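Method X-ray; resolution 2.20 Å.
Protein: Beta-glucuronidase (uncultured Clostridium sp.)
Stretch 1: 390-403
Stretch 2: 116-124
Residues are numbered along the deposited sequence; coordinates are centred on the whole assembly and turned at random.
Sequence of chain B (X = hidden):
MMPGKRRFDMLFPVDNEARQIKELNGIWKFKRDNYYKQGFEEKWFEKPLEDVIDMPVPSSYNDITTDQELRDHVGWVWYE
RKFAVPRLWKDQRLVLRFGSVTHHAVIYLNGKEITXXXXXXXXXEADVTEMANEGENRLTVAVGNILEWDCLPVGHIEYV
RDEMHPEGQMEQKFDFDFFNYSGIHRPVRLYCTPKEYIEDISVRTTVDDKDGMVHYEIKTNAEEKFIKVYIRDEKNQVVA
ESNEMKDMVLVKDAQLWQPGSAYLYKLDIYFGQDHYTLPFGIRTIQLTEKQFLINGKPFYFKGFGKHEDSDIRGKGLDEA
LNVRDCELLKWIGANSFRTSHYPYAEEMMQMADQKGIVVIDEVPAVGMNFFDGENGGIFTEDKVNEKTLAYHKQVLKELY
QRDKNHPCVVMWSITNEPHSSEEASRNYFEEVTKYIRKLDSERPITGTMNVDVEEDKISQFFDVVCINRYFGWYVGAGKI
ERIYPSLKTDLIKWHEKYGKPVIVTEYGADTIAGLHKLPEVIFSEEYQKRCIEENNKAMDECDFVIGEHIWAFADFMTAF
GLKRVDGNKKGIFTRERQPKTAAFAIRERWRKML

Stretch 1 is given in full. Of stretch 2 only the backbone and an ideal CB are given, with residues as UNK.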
# COMPACT_ATOMS: atom_id res chain seq x y z
N ALA B 390 -44.14 12.89 -11.09
CA ALA B 390 -44.19 13.84 -12.19
C ALA B 390 -42.79 14.31 -12.57
O ALA B 390 -42.47 14.44 -13.75
CB ALA B 390 -45.08 15.03 -11.83
N TYR B 391 -41.93 14.53 -11.56
CA TYR B 391 -40.56 14.94 -11.86
C TYR B 391 -39.79 13.81 -12.54
O TYR B 391 -39.01 14.04 -13.47
CB TYR B 391 -39.87 15.41 -10.57
CG TYR B 391 -38.44 15.79 -10.81
CD1 TYR B 391 -38.12 16.87 -11.62
CD2 TYR B 391 -37.39 15.04 -10.26
CE1 TYR B 391 -36.82 17.22 -11.86
CE2 TYR B 391 -36.08 15.37 -10.50
CZ TYR B 391 -35.80 16.46 -11.30
OH TYR B 391 -34.50 16.80 -11.55
N HIS B 392 -40.05 12.57 -12.12
CA HIS B 392 -39.42 11.40 -12.73
C HIS B 392 -39.76 11.29 -14.22
O HIS B 392 -38.89 11.05 -15.06
CB HIS B 392 -39.88 10.16 -11.95
CG HIS B 392 -39.09 8.91 -12.22
ND1 HIS B 392 -39.19 7.80 -11.40
CD2 HIS B 392 -38.24 8.57 -13.21
CE1 HIS B 392 -38.41 6.84 -11.86
NE2 HIS B 392 -37.82 7.28 -12.96
N LYS B 393 -41.04 11.48 -14.56
CA LYS B 393 -41.43 11.53 -15.98
C LYS B 393 -40.73 12.67 -16.71
O LYS B 393 -40.26 12.50 -17.84
CB LYS B 393 -42.95 11.70 -16.11
CG LYS B 393 -43.78 10.58 -15.53
CD LYS B 393 -45.22 10.72 -16.03
CE LYS B 393 -46.22 10.25 -15.00
NZ LYS B 393 -47.62 10.55 -15.45
N GLN B 394 -40.64 13.84 -16.08
CA GLN B 394 -39.99 14.97 -16.75
C GLN B 394 -38.51 14.70 -17.00
O GLN B 394 -37.97 15.12 -18.03
CB GLN B 394 -40.19 16.24 -15.93
CG GLN B 394 -41.65 16.62 -15.76
CD GLN B 394 -41.86 17.80 -14.83
OE1 GLN B 394 -41.04 18.06 -13.94
NE2 GLN B 394 -42.95 18.53 -15.03
N VAL B 395 -37.83 14.01 -16.08
CA VAL B 395 -36.41 13.73 -16.33
C VAL B 395 -36.25 12.71 -17.45
O VAL B 395 -35.32 12.80 -18.26
CB VAL B 395 -35.71 13.29 -15.03
CG1 VAL B 395 -34.33 12.71 -15.31
CG2 VAL B 395 -35.60 14.47 -14.07
N LEU B 396 -37.19 11.76 -17.55
CA LEU B 396 -37.20 10.84 -18.68
C LEU B 396 -37.43 11.57 -20.00
O LEU B 396 -36.80 11.24 -21.02
CB LEU B 396 -38.27 9.79 -18.47
CG LEU B 396 -37.84 8.65 -17.56
CD1 LEU B 396 -39.08 7.95 -17.09
CD2 LEU B 396 -36.88 7.68 -18.30
N LYS B 397 -38.35 12.53 -20.00
CA LYS B 397 -38.58 13.36 -21.18
C LYS B 397 -37.29 14.05 -21.61
O LYS B 397 -36.93 14.04 -22.80
CB LYS B 397 -39.68 14.39 -20.86
CG LYS B 397 -39.93 15.45 -21.92
CD LYS B 397 -40.27 14.83 -23.24
CE LYS B 397 -40.94 15.84 -24.16
NZ LYS B 397 -41.05 15.26 -25.54
N GLU B 398 -36.58 14.67 -20.65
CA GLU B 398 -35.33 15.36 -20.94
C GLU B 398 -34.26 14.39 -21.43
O GLU B 398 -33.56 14.66 -22.42
CB GLU B 398 -34.84 16.09 -19.69
CG GLU B 398 -35.34 17.52 -19.48
CD GLU B 398 -34.75 18.11 -18.20
OE1 GLU B 398 -35.24 17.76 -17.11
OE2 GLU B 398 -33.77 18.90 -18.28
N LEU B 399 -34.09 13.25 -20.74
CA LEU B 399 -33.09 12.28 -21.18
C LEU B 399 -33.38 11.81 -22.60
O LEU B 399 -32.46 11.75 -23.44
CB LEU B 399 -33.03 11.08 -20.23
CG LEU B 399 -31.98 10.04 -20.66
CD1 LEU B 399 -30.59 10.64 -20.79
CD2 LEU B 399 -31.95 8.91 -19.67
N TYR B 400 -34.64 11.48 -22.90
CA TYR B 400 -35.00 11.06 -24.26
C TYR B 400 -34.67 12.15 -25.28
O TYR B 400 -34.06 11.88 -26.32
CB TYR B 400 -36.48 10.69 -24.34
CG TYR B 400 -36.92 10.39 -25.76
CD1 TYR B 400 -36.56 9.20 -26.38
CD2 TYR B 400 -37.65 11.33 -26.51
CE1 TYR B 400 -36.94 8.93 -27.70
CE2 TYR B 400 -38.02 11.08 -27.82
CZ TYR B 400 -37.67 9.88 -28.41
OH TYR B 400 -38.05 9.63 -29.71
N GLN B 401 -35.02 13.40 -24.98
CA GLN B 401 -34.75 14.45 -25.95
C GLN B 401 -33.26 14.59 -26.22
O GLN B 401 -32.85 14.84 -27.36
CB GLN B 401 -35.33 15.79 -25.47
CG GLN B 401 -36.82 15.97 -25.78
CD GLN B 401 -37.08 16.12 -27.26
OE1 GLN B 401 -37.79 15.30 -27.85
NE2 GLN B 401 -36.49 17.14 -27.87
N ARG B 402 -32.43 14.43 -25.19
CA ARG B 402 -31.00 14.57 -25.39
C ARG B 402 -30.40 13.38 -26.16
O ARG B 402 -29.56 13.57 -27.04
CB ARG B 402 -30.29 14.75 -24.04
CG ARG B 402 -28.87 15.31 -24.16
CD ARG B 402 -28.10 15.12 -22.87
NE ARG B 402 -27.70 13.73 -22.67
CZ ARG B 402 -26.85 13.31 -21.75
NH1 ARG B 402 -26.27 14.19 -20.91
NH2 ARG B 402 -26.57 12.01 -21.65
N ASP B 403 -30.81 12.15 -25.83
CA ASP B 403 -30.09 10.98 -26.32
C ASP B 403 -30.84 10.15 -27.37
O ASP B 403 -30.32 9.11 -27.80
CB ASP B 403 -29.68 10.09 -25.13
CG ASP B 403 -28.64 10.76 -24.21
OD1 ASP B 403 -28.23 11.93 -24.45
OD2 ASP B 403 -28.23 10.11 -23.22
N UNK B 116 -33.68 29.02 -14.14
CA UNK B 116 -33.54 28.10 -13.02
C UNK B 116 -33.54 26.69 -13.58
O UNK B 116 -34.10 26.42 -14.64
CB UNK B 116 -34.66 28.29 -11.99
N UNK B 117 -32.92 25.78 -12.84
CA UNK B 117 -32.99 24.38 -13.23
C UNK B 117 -32.93 23.51 -11.99
O UNK B 117 -32.31 23.85 -10.98
CB UNK B 117 -31.86 24.02 -14.20
N UNK B 118 -33.63 22.37 -12.07
CA UNK B 118 -33.64 21.34 -11.04
C UNK B 118 -33.18 20.04 -11.69
O UNK B 118 -33.73 19.62 -12.71
CB UNK B 118 -35.02 21.19 -10.41
N UNK B 119 -32.17 19.42 -11.11
CA UNK B 119 -31.69 18.19 -11.71
C UNK B 119 -30.23 18.35 -12.09
O UNK B 119 -29.85 19.26 -12.82
CB UNK B 119 -32.53 17.81 -12.93
N UNK B 120 -29.40 17.42 -11.57
CA UNK B 120 -27.97 17.58 -11.64
C UNK B 120 -27.23 16.96 -12.80
O UNK B 120 -26.00 17.07 -12.86
CB UNK B 120 -27.37 17.02 -10.35
N UNK B 121 -27.92 16.30 -13.74
CA UNK B 121 -27.18 15.52 -14.73
C UNK B 121 -27.70 15.67 -16.16
O UNK B 121 -27.40 14.81 -17.00
CB UNK B 121 -27.22 14.04 -14.34
N UNK B 122 -28.43 16.74 -16.47
CA UNK B 122 -28.98 16.95 -17.81
C UNK B 122 -28.89 18.43 -18.16
O UNK B 122 -29.04 19.28 -17.29
CB UNK B 122 -30.43 16.46 -17.89
N UNK B 123 -28.64 18.75 -19.42
CA UNK B 123 -28.34 20.14 -19.79
C UNK B 123 -29.57 21.04 -19.74
O UNK B 123 -30.72 20.59 -19.73
CB UNK B 123 -27.73 20.19 -21.19
N UNK B 124 -29.30 22.34 -19.73
CA UNK B 124 -30.34 23.35 -19.88
C UNK B 124 -29.72 24.58 -20.53
O UNK B 124 -28.49 24.71 -20.60
CB UNK B 124 -30.98 23.70 -18.53

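Position 116 lies in a strand, with phi/psi of -136/155. Its CB has nothing of the helix 390-403 within 5.5 Å, so many side chains would suit. The deposited residue is R116, which makes no contact with the helix.

Position 117 is also extended. CA-to-CB points sideways, and no helix atom lies within 5.5 Å of CB. A long enough side chain could still reach the carboxylate of E398. A donor such as histidine, lysine, arginine or glutamine would be reasonable, the last just long enough. The residue is H117. Its NE2 donates a nearly straight hydrogen bond to E398 OE2 at 3.3 Å, with the carboxylate oxygen at the ring edge, near its plane.

Position 118 closes the strand segment. CA-to-CB points sideways, and CB is 4.6 Å from Y391 OH. The Y391 ring offers a flat face to a chain that extends along it. A long aliphatic or cationic side chain would suit, and methionine, lysine and arginine are all plausible. The residue is K118, with all four chi angles t. K118 CE lies 3.8 Å from the centroid of the Y391 ring in a CH-pi contact. K118 NZ sits over the same ring, 3.9 Å from the centroid, in a cation-pi contact. The backbone takes part too: K118 O is 3.1 Å from Y391 OH, and water 1 donates to both K118 O and E398 OE1.

Position 119 is the most restrictive. Its phi/psi of 121/125 would jam a CB against the preceding carbonyl O. The ideal CB would also clash with Y391 OH, at 2.6 Å. Both points call for glycine. The residue is G119, and its CA lies 3.1 Å from Y391 OH, at the edge of the ring.

At position 120 the CB direction points away from the helix, with nothing within 5.5 Å. Many residues would do. It is G120.

Position 121 points sideways, and its CB is also clear of the helix. Residues large or small would fit. The residue is F121, whose ring leads away from the helix.

Position 122 points toward the helix. Its CB is 4.2 Å from E398 OE2, but beyond it lie V395, L399 and the aliphatic part of R402. A branched or long apolar side chain, such as leucine, isoleucine or methionine, would fill this site. The residue is L122, the one most covered by the helix. L122 CD1 meets V395 CG1 at 3.8 Å and E398 CB at 3.8 Å. L122 CD2 lies 4.1 Å from L399 CD1 and over one face of the R402 guanidinium.

Position 123 points sideways, with CB 5.3 Å from R402 CD. Its phi of -73 admits proline, and other modest apolar residues would also serve. The residue is P123. P123 CD packs on R402 CD at 3.6 Å, and water 2 donates to both P123 O and E398 OE2.

CA-to-CB at position 124 points sideways, with no helix atom within 5.5 Å of CB. Many residues would do. It is F124, whose ring leads away.

Stretch 2 116-124: RHKGGFLPF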
# COMPACT_ATOMS: atom_id res chain seq x y z
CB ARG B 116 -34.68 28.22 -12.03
CG ARG B 116 -34.63 29.40 -11.14
CD ARG B 116 -35.96 29.55 -10.47
NE ARG B 116 -35.99 30.70 -9.58
CZ ARG B 116 -36.23 30.62 -8.28
NH1 ARG B 116 -36.48 29.44 -7.73
NH2 ARG B 116 -36.23 31.72 -7.55
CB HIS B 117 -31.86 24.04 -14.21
CG HIS B 117 -32.00 22.68 -14.83
ND1 HIS B 117 -31.34 21.57 -14.33
CD2 HIS B 117 -32.72 22.25 -15.89
CE1 HIS B 117 -31.65 20.52 -15.07
NE2 HIS B 117 -32.49 20.90 -16.02
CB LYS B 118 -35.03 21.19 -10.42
CG LYS B 118 -35.19 20.04 -9.43
CD LYS B 118 -36.67 19.86 -9.05
CE LYS B 118 -36.88 18.63 -8.18
NZ LYS B 118 -38.31 18.29 -8.02
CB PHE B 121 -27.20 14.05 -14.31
CG PHE B 121 -26.62 13.83 -12.95
CD1 PHE B 121 -25.25 13.77 -12.77
CD2 PHE B 121 -27.44 13.77 -11.84
CE1 PHE B 121 -24.71 13.62 -11.52
CE2 PHE B 121 -26.90 13.62 -10.58
CZ PHE B 121 -25.53 13.54 -10.41
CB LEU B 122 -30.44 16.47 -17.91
CG LEU B 122 -30.61 14.95 -18.00
CD1 LEU B 122 -32.05 14.55 -17.71
CD2 LEU B 122 -30.18 14.46 -19.37
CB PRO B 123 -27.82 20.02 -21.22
CG PRO B 123 -28.54 18.83 -21.77
CD PRO B 123 -28.63 17.86 -20.60
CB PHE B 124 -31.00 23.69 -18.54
CG PHE B 124 -30.05 24.19 -17.48
CD1 PHE B 124 -29.28 23.30 -16.73
CD2 PHE B 124 -29.94 25.55 -17.21
CE1 PHE B 124 -28.41 23.76 -15.74
CE2 PHE B 124 -29.07 26.02 -16.21
CZ PHE B 124 -28.31 25.12 -15.48
O HOH W 1 -32.89 17.43 -14.93
O HOH W 2 -32.14 18.54 -20.51
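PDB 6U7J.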